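Local coordinates for Alr3790 protein (Anabaena sp., PDB 3HIX) that is of unknown function but carries a rhodanese-like domain, a fold that in related proteins handles sulfur transfer, at residues Y56-G61 with S81-G86. Sequence-based numbering, arbitrary orientation.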
ATOM      1  N   TYR A  56      -5.272  -2.744   4.604  1.00 16.61           N
ATOM      2  CA  TYR A  56      -5.022  -3.669   3.523  1.00 17.17           C
ATOM      3  C   TYR A  56      -3.831  -3.126   2.754  1.00 22.68           C
ATOM      4  O   TYR A  56      -3.813  -1.966   2.339  1.00 25.53           O
ATOM      5  CB  TYR A  56      -6.282  -3.799   2.673  1.00 14.66           C
ATOM      6  CG  TYR A  56      -7.366  -4.521   3.442  1.00 24.74           C
ATOM      7  CD1 TYR A  56      -7.627  -5.872   3.217  1.00 35.52           C
ATOM      8  CD2 TYR A  56      -8.050  -3.882   4.479  1.00 31.18           C
ATOM      9  CE1 TYR A  56      -8.539  -6.573   4.013  1.00 44.77           C
ATOM     10  CE2 TYR A  56      -8.958  -4.572   5.281  1.00 38.48           C
ATOM     11  CZ  TYR A  56      -9.195  -5.916   5.046  1.00 48.35           C
ATOM     12  OH  TYR A  56     -10.063  -6.611   5.861  1.00 54.17           O
ATOM     13  N   VAL A  57      -2.815  -3.964   2.609  1.00 18.14           N
ATOM     14  CA  VAL A  57      -1.602  -3.544   1.939  1.00 12.53           C
ATOM     15  C   VAL A  57      -1.262  -4.339   0.698  1.00 16.85           C
ATOM     16  O   VAL A  57      -1.596  -5.522   0.579  1.00 14.83           O
ATOM     17  CB  VAL A  57      -0.389  -3.643   2.892  1.00 24.67           C
ATOM     18  CG1 VAL A  57      -0.703  -2.976   4.215  1.00 22.78           C
ATOM     19  CG2 VAL A  57      -0.033  -5.086   3.113  1.00 35.64           C
ATOM     20  N   TYR A  58      -0.593  -3.666  -0.229  1.00 12.99           N
ATOM     21  CA  TYR A  58      -0.132  -4.297  -1.447  1.00 12.93           C
ATOM     22  C   TYR A  58       1.173  -3.626  -1.825  1.00 17.12           C
ATOM     23  O   TYR A  58       1.366  -2.429  -1.605  1.00 15.21           O
ATOM     24  CB  TYR A  58      -1.176  -4.185  -2.586  1.00 14.33           C
ATOM     25  CG  TYR A  58      -1.360  -2.815  -3.207  1.00 16.42           C
ATOM     26  CD1 TYR A  58      -0.695  -2.465  -4.383  1.00 12.91           C
ATOM     27  CD2 TYR A  58      -2.245  -1.891  -2.655  1.00 17.23           C
ATOM     28  CE1 TYR A  58      -0.915  -1.229  -4.999  1.00 11.56           C
ATOM     29  CE2 TYR A  58      -2.470  -0.653  -3.259  1.00 14.65           C
ATOM     30  CZ  TYR A  58      -1.802  -0.329  -4.428  1.00 14.48           C
ATOM     31  OH  TYR A  58      -2.012   0.896  -5.009  1.00 19.30           O
ATOM     32  N   GLY A  59       2.096  -4.426  -2.337  1.00 19.46           N
ATOM     33  CA  GLY A  59       3.376  -3.908  -2.765  1.00 24.10           C
ATOM     34  C   GLY A  59       3.636  -4.523  -4.123  1.00 23.20           C
ATOM     35  O   GLY A  59       2.707  -4.997  -4.767  1.00 17.29           O
ATOM     36  N   ALA A  60       4.891  -4.525  -4.555  1.00 19.50           N
ATOM     37  CA  ALA A  60       5.258  -5.091  -5.844  1.00 25.08           C
ATOM     38  C   ALA A  60       5.726  -6.530  -5.682  1.00 32.04           C
ATOM     39  O   ALA A  60       6.926  -6.799  -5.645  1.00 42.82           O
ATOM     40  CB  ALA A  60       6.353  -4.253  -6.470  1.00 24.19           C
ATOM     41  N   GLY A  61       4.773  -7.448  -5.579  1.00 28.77           N
ATOM     42  CA  GLY A  61       5.094  -8.853  -5.412  1.00 24.18           C
ATOM     43  C   GLY A  61       4.725  -9.360  -4.031  1.00 26.15           C
ATOM     44  O   GLY A  61       4.568  -8.574  -3.095  1.00 22.50           O
ATOM     45  N   SER A  81      -3.887  -7.011   6.531  1.00 27.13           N
ATOM     46  CA  SER A  81      -4.016  -8.124   5.604  1.00 30.72           C
ATOM     47  C   SER A  81      -3.430  -7.755   4.256  1.00 26.02           C
ATOM     48  O   SER A  81      -3.263  -6.579   3.933  1.00 19.70           O
ATOM     49  CB  SER A  81      -5.483  -8.534   5.466  1.00 39.76           C
ATOM     50  OG  SER A  81      -6.298  -7.399   5.278  1.00 47.71           O
ATOM     51  N   GLU A  82      -3.110  -8.783   3.485  1.00 20.85           N
ATOM     52  CA  GLU A  82      -2.505  -8.636   2.176  1.00 23.70           C
ATOM     53  C   GLU A  82      -3.540  -8.673   1.048  1.00 28.00           C
ATOM     54  O   GLU A  82      -4.531  -9.400   1.126  1.00 26.62           O
ATOM     55  CB  GLU A  82      -1.500  -9.779   1.983  1.00 35.13           C
ATOM     56  CG  GLU A  82      -0.549  -9.936   3.169  1.00 52.14           C
ATOM     57  CD  GLU A  82      -0.313 -11.379   3.576  1.00 64.98           C
ATOM     58  OE1 GLU A  82       0.681 -11.979   3.114  1.00 68.17           O
ATOM     59  OE2 GLU A  82      -1.129 -11.913   4.360  1.00 67.73           O
ATOM     60  N   LEU A  83      -3.327  -7.860   0.019  1.00 25.73           N
ATOM     61  CA  LEU A  83      -4.192  -7.898  -1.151  1.00 27.01           C
ATOM     62  C   LEU A  83      -3.375  -8.722  -2.132  1.00 26.02           C
ATOM     63  O   LEU A  83      -2.502  -8.193  -2.825  1.00 23.35           O
ATOM     64  CB  LEU A  83      -4.445  -6.504  -1.725  1.00 23.97           C
ATOM     65  CG  LEU A  83      -5.418  -5.594  -0.973  1.00 34.38           C
ATOM     66  CD1 LEU A  83      -5.504  -4.273  -1.716  1.00 37.01           C
ATOM     67  CD2 LEU A  83      -6.812  -6.243  -0.872  1.00 37.93           C
ATOM     68  N   LYS A  84      -3.648 -10.025  -2.152  1.00 19.29           N
ATOM     69  CA  LYS A  84      -2.951 -10.968  -3.024  1.00 23.07           C
ATOM     70  C   LYS A  84      -2.995 -10.570  -4.497  1.00 19.21           C
ATOM     71  O   LYS A  84      -4.052 -10.227  -5.034  1.00 23.87           O
ATOM     72  CB  LYS A  84      -3.538 -12.378  -2.859  1.00 31.49           C
ATOM     73  CG  LYS A  84      -3.225 -13.039  -1.523  1.00 42.00           C
ATOM     74  CD  LYS A  84      -4.279 -12.741  -0.465  1.00 51.40           C
ATOM     75  CE  LYS A  84      -5.282 -13.884  -0.350  1.00 54.34           C
ATOM     76  NZ  LYS A  84      -4.618 -15.163   0.045  1.00 56.24           N
ATOM     77  N   GLY A  85      -1.837 -10.633  -5.145  1.00 23.31           N
ATOM     78  CA  GLY A  85      -1.748 -10.267  -6.547  1.00 29.08           C
ATOM     79  C   GLY A  85      -1.562  -8.775  -6.775  1.00 28.49           C
ATOM     80  O   GLY A  85      -1.348  -8.338  -7.907  1.00 27.45           O
ATOM     81  N   GLY A  86      -1.659  -7.997  -5.699  1.00 27.49           N
ATOM     82  CA  GLY A  86      -1.486  -6.559  -5.785  1.00 26.06           C
ATOM     83  C   GLY A  86      -2.350  -5.834  -6.800  1.00 23.41           C
ATOM     84  O   GLY A  86      -3.506  -6.184  -7.040  1.00 19.41           O
TER
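Leu83 sets its CG beside its own backbone N and anti to the carbonyl carbon (chi1 -75°), which brings that atom to 4.2 Å from Tyr56 CB. Tyr56 starts its ring from the same kind of position, chi1 -69°, and Leu83 CD2 approaches the ring atom CD1 obliquely. Ser81 OG sits over one face of the tyrosine ring, but the modelled approach is too short to support a specific interaction. The other methyl of Leu83, CD1, is 4.1 Å from Tyr58 CD2, while Tyr58 CB rests 4.0 Å from Gly86 CA. Two backbone bonds fix the parallel register: Val57 N to Ser81 O, 3.0 Å and nearly straight at 169°, and Leu83 N to Val57 O, also 3.0 Å. Just past this ladder, Leu83 to Gly86 forms a type II turn, closed by Gly86 N to Leu83 O. Val57 points to the other sheet face, against Val69 and Leu72 of helix 62-74, the crossover of this beta-alpha-beta unit. An alanine at Tyr56 would probably leave Leu83 CD2 and the edge-to-face partner Phe14 without their aromatic neighbour. Tyr58 OH is bonded to Ile30 N, so its ring is tied at the far end as well. Directional bonding across this pair thus rests on the backbone, and the side chains add apolar contact next to the loop from Gly59, which probably corresponds to the one bearing the active-site cysteine in catalytic rhodaneses.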